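Local coordinates for protein N-alpha-acetyltransferase 35, NatC auxiliary subunit (Saccharomyces cerevisiae, PDB 6YGA) that serves as the auxiliary subunit of the NatC complex, which acetylates protein N-termini such as the initiator methionine of the L-A virus Gag protein, at residues N178-T186 and I277-F285. Residues are numbered along the deposited sequence; the frame is centred on the assembly and turned at random.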
loop_
_atom_site.group_PDB
_atom_site.type_symbol
_atom_site.label_atom_id
_atom_site.label_comp_id
_atom_site.label_asym_id
_atom_site.label_seq_id
_atom_site.Cartn_x
_atom_site.Cartn_y
_atom_site.Cartn_z
ATOM N N ASN B 178 -5.608 -9.576 0.026
ATOM C CA ASN B 178 -5.987 -10.249 -1.209
ATOM C C ASN B 178 -7.248 -11.069 -0.974
ATOM O O ASN B 178 -7.332 -11.829 -0.001
ATOM C CB ASN B 178 -4.853 -11.152 -1.698
ATOM C CG ASN B 178 -5.242 -11.995 -2.906
ATOM O OD1 ASN B 178 -5.870 -13.046 -2.767
ATOM N ND2 ASN B 178 -4.852 -11.547 -4.095
ATOM N N PHE B 179 -8.227 -10.915 -1.864
ATOM C CA PHE B 179 -9.446 -11.708 -1.808
ATOM C C PHE B 179 -9.830 -12.181 -3.211
ATOM O O PHE B 179 -10.866 -11.828 -3.767
ATOM C CB PHE B 179 -10.590 -10.933 -1.159
ATOM C CG PHE B 179 -11.613 -11.816 -0.520
ATOM C CD1 PHE B 179 -11.469 -12.217 0.797
ATOM C CD2 PHE B 179 -12.701 -12.273 -1.241
ATOM C CE1 PHE B 179 -12.404 -13.044 1.391
ATOM C CE2 PHE B 179 -13.639 -13.099 -0.655
ATOM C CZ PHE B 179 -13.489 -13.487 0.662
ATOM N N ASN B 180 -8.967 -13.001 -3.802
ATOM C CA ASN B 180 -9.303 -13.725 -5.025
ATOM C C ASN B 180 -9.863 -15.072 -4.594
ATOM O O ASN B 180 -9.123 -16.036 -4.391
ATOM C CB ASN B 180 -8.082 -13.880 -5.924
ATOM C CG ASN B 180 -8.379 -14.684 -7.179
ATOM O OD1 ASN B 180 -9.537 -14.869 -7.556
ATOM N ND2 ASN B 180 -7.327 -15.158 -7.838
ATOM N N ASN B 181 -11.186 -15.135 -4.430
ATOM C CA ASN B 181 -11.865 -16.361 -4.030
ATOM C C ASN B 181 -12.265 -17.235 -5.216
ATOM O O ASN B 181 -13.034 -18.184 -5.034
ATOM C CB ASN B 181 -13.100 -16.033 -3.178
ATOM C CG ASN B 181 -14.161 -15.266 -3.945
ATOM O OD1 ASN B 181 -13.869 -14.612 -4.946
ATOM N ND2 ASN B 181 -15.401 -15.336 -3.471
HETATM N N MSE B 182 -11.766 -16.935 -6.413
HETATM C CA MSE B 182 -11.973 -17.764 -7.603
HETATM C C MSE B 182 -13.440 -18.051 -7.916
HETATM O O MSE B 182 -13.808 -19.188 -8.210
HETATM C CB MSE B 182 -11.209 -19.078 -7.454
HETATM C CG MSE B 182 -9.710 -18.880 -7.371
HETATM SE SE MSE B 182 -8.746 -20.505 -6.928
HETATM C CE MSE B 182 -7.752 -20.710 -8.591
ATOM N N GLY B 183 -14.271 -17.015 -7.848
ATOM C CA GLY B 183 -15.662 -17.141 -8.233
ATOM C C GLY B 183 -16.565 -17.843 -7.247
ATOM O O GLY B 183 -17.653 -18.282 -7.629
ATOM N N PHE B 184 -16.159 -17.959 -5.986
ATOM C CA PHE B 184 -16.991 -18.605 -4.976
ATOM C C PHE B 184 -18.048 -17.632 -4.463
ATOM O O PHE B 184 -17.721 -16.541 -3.982
ATOM C CB PHE B 184 -16.136 -19.119 -3.820
ATOM C CG PHE B 184 -15.647 -20.527 -4.009
ATOM C CD1 PHE B 184 -16.544 -21.578 -4.084
ATOM C CD2 PHE B 184 -14.293 -20.800 -4.100
ATOM C CE1 PHE B 184 -16.098 -22.875 -4.259
ATOM C CE2 PHE B 184 -13.842 -22.092 -4.272
ATOM C CZ PHE B 184 -14.745 -23.131 -4.349
ATOM N N ASN B 185 -19.315 -18.031 -4.562
ATOM C CA ASN B 185 -20.439 -17.279 -4.015
ATOM C C ASN B 185 -21.357 -18.281 -3.329
ATOM O O ASN B 185 -21.963 -19.127 -3.996
ATOM C CB ASN B 185 -21.182 -16.507 -5.111
ATOM C CG ASN B 185 -22.168 -15.490 -4.555
ATOM O OD1 ASN B 185 -22.532 -15.531 -3.380
ATOM N ND2 ASN B 185 -22.609 -14.569 -5.408
ATOM N N THR B 186 -21.455 -18.193 -2.001
ATOM C CA THR B 186 -22.231 -19.138 -1.207
ATOM C C THR B 186 -23.652 -18.660 -0.932
ATOM O O THR B 186 -24.428 -19.402 -0.319
ATOM C CB THR B 186 -21.516 -19.427 0.120
ATOM O OG1 THR B 186 -21.182 -18.196 0.772
ATOM C CG2 THR B 186 -20.245 -20.235 -0.125
ATOM N N ILE B 277 -6.130 -26.565 -7.114
ATOM C CA ILE B 277 -7.303 -25.745 -7.393
ATOM C C ILE B 277 -6.997 -24.690 -8.448
ATOM O O ILE B 277 -7.886 -24.289 -9.210
ATOM C CB ILE B 277 -7.829 -25.110 -6.094
ATOM C CG1 ILE B 277 -9.194 -24.466 -6.335
ATOM C CG2 ILE B 277 -6.838 -24.085 -5.552
ATOM C CD1 ILE B 277 -9.731 -23.732 -5.133
ATOM N N GLN B 278 -5.749 -24.224 -8.522
ATOM C CA GLN B 278 -5.392 -23.275 -9.569
ATOM C C GLN B 278 -5.447 -23.918 -10.945
ATOM O O GLN B 278 -5.668 -23.227 -11.944
ATOM C CB GLN B 278 -3.994 -22.705 -9.322
ATOM C CG GLN B 278 -3.804 -22.060 -7.960
ATOM C CD GLN B 278 -2.421 -21.448 -7.789
ATOM O OE1 GLN B 278 -1.922 -20.751 -8.674
ATOM N NE2 GLN B 278 -1.796 -21.709 -6.647
ATOM N N LYS B 279 -5.253 -25.231 -11.024
ATOM C CA LYS B 279 -5.131 -25.872 -12.327
ATOM C C LYS B 279 -6.481 -26.302 -12.886
ATOM O O LYS B 279 -6.674 -26.270 -14.107
ATOM C CB LYS B 279 -4.179 -27.070 -12.225
ATOM C CG LYS B 279 -4.059 -27.906 -13.485
ATOM C CD LYS B 279 -2.933 -28.924 -13.354
ATOM C CE LYS B 279 -2.750 -29.716 -14.638
ATOM N NZ LYS B 279 -1.439 -30.423 -14.689
ATOM N N HIS B 280 -7.423 -26.681 -12.028
ATOM C CA HIS B 280 -8.683 -27.261 -12.477
ATOM C C HIS B 280 -9.890 -26.359 -12.268
ATOM O O HIS B 280 -10.802 -26.360 -13.100
ATOM C CB HIS B 280 -8.907 -28.602 -11.775
ATOM C CG HIS B 280 -7.941 -29.666 -12.196
ATOM N ND1 HIS B 280 -6.767 -29.922 -11.520
ATOM C CD2 HIS B 280 -7.973 -30.532 -13.236
ATOM C CE1 HIS B 280 -6.123 -30.906 -12.120
ATOM N NE2 HIS B 280 -6.833 -31.293 -13.163
ATOM N N ARG B 281 -9.930 -25.585 -11.186
ATOM C CA ARG B 281 -10.985 -24.594 -11.030
ATOM C C ARG B 281 -10.737 -23.428 -11.982
ATOM O O ARG B 281 -9.600 -23.154 -12.378
ATOM C CB ARG B 281 -11.056 -24.118 -9.576
ATOM C CG ARG B 281 -11.959 -22.914 -9.323
ATOM C CD ARG B 281 -12.414 -22.843 -7.876
ATOM N NE ARG B 281 -13.669 -23.559 -7.672
ATOM C CZ ARG B 281 -14.865 -22.979 -7.670
ATOM N NH1 ARG B 281 -14.971 -21.670 -7.852
ATOM N NH2 ARG B 281 -15.958 -23.707 -7.479
ATOM N N SER B 282 -11.824 -22.772 -12.391
ATOM C CA SER B 282 -11.731 -21.601 -13.256
ATOM C C SER B 282 -10.783 -20.572 -12.659
ATOM O O SER B 282 -10.972 -20.121 -11.525
ATOM C CB SER B 282 -13.119 -20.990 -13.467
ATOM O OG SER B 282 -13.884 -21.770 -14.366
ATOM N N ASN B 283 -9.757 -20.212 -13.427
ATOM C CA ASN B 283 -8.708 -19.309 -12.967
ATOM C C ASN B 283 -8.329 -18.380 -14.109
ATOM O O ASN B 283 -7.936 -18.843 -15.184
ATOM C CB ASN B 283 -7.486 -20.096 -12.475
ATOM C CG ASN B 283 -6.407 -19.204 -11.888
ATOM O OD1 ASN B 283 -6.608 -18.004 -11.691
ATOM N ND2 ASN B 283 -5.251 -19.794 -11.597
ATOM N N GLN B 284 -8.453 -17.074 -13.877
ATOM C CA GLN B 284 -8.091 -16.065 -14.861
ATOM C C GLN B 284 -6.733 -15.434 -14.581
ATOM O O GLN B 284 -6.374 -14.448 -15.231
ATOM C CB GLN B 284 -9.164 -14.974 -14.923
ATOM C CG GLN B 284 -10.557 -15.481 -15.265
ATOM C CD GLN B 284 -11.531 -14.355 -15.543
ATOM O OE1 GLN B 284 -11.136 -13.200 -15.701
ATOM N NE2 GLN B 284 -12.816 -14.687 -15.605
ATOM N N PHE B 285 -5.973 -15.979 -13.639
ATOM C CA PHE B 285 -4.705 -15.419 -13.204
ATOM C C PHE B 285 -3.571 -16.408 -13.447
ATOM O O PHE B 285 -3.804 -17.618 -13.545
ATOM C CB PHE B 285 -4.764 -15.051 -11.714
ATOM C CG PHE B 285 -5.749 -13.960 -11.399
ATOM C CD1 PHE B 285 -7.085 -14.254 -11.176
ATOM C CD2 PHE B 285 -5.337 -12.639 -11.330
ATOM C CE1 PHE B 285 -7.992 -13.248 -10.892
ATOM C CE2 PHE B 285 -6.239 -11.630 -11.044
ATOM C CZ PHE B 285 -7.567 -11.934 -10.825
HETATM O O HOH W 1 -8.877 -16.813 -9.807
#
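M182 and N283 bring the two backbones to 6.5 Å between CA atoms, where the type I' turn N181-F184 faces the chain leaving the short helix that ends at H280. R281, just past that helix, grips the turn in two ways. Its NH1 donates to M182 O (2.8 Å), which lies almost in the guanidinium plane, but the bond is bent, with an N-H...O angle of 134°. With its chain bent at chi3 (-91°), R281 lays its guanidinium on one face of the F184 ring, planes 15° apart, a stacked cation-pi pair with CZ 3.7 Å from the ring centroid. The side chain of M182, a selenomethionine, lies against the helix end: SE meets I277 CD1 at 3.8 Å, and CE sits 3.6 Å from Q278 CA and touches the N283 amide. N180 and N283 each form an Asx turn and share a water, which accepts from N180 ND2 and donates to N283 OD1. Helix 118-129 packs on F184 through L124 and V128. The contact joins the loop between helices 142-167 and 193-209 to the end of helix 276-280, where S282 OG and R281 O hydrogen-bond to M52 N and R51 NH1 of the N-alpha-acetyltransferase 38 chain.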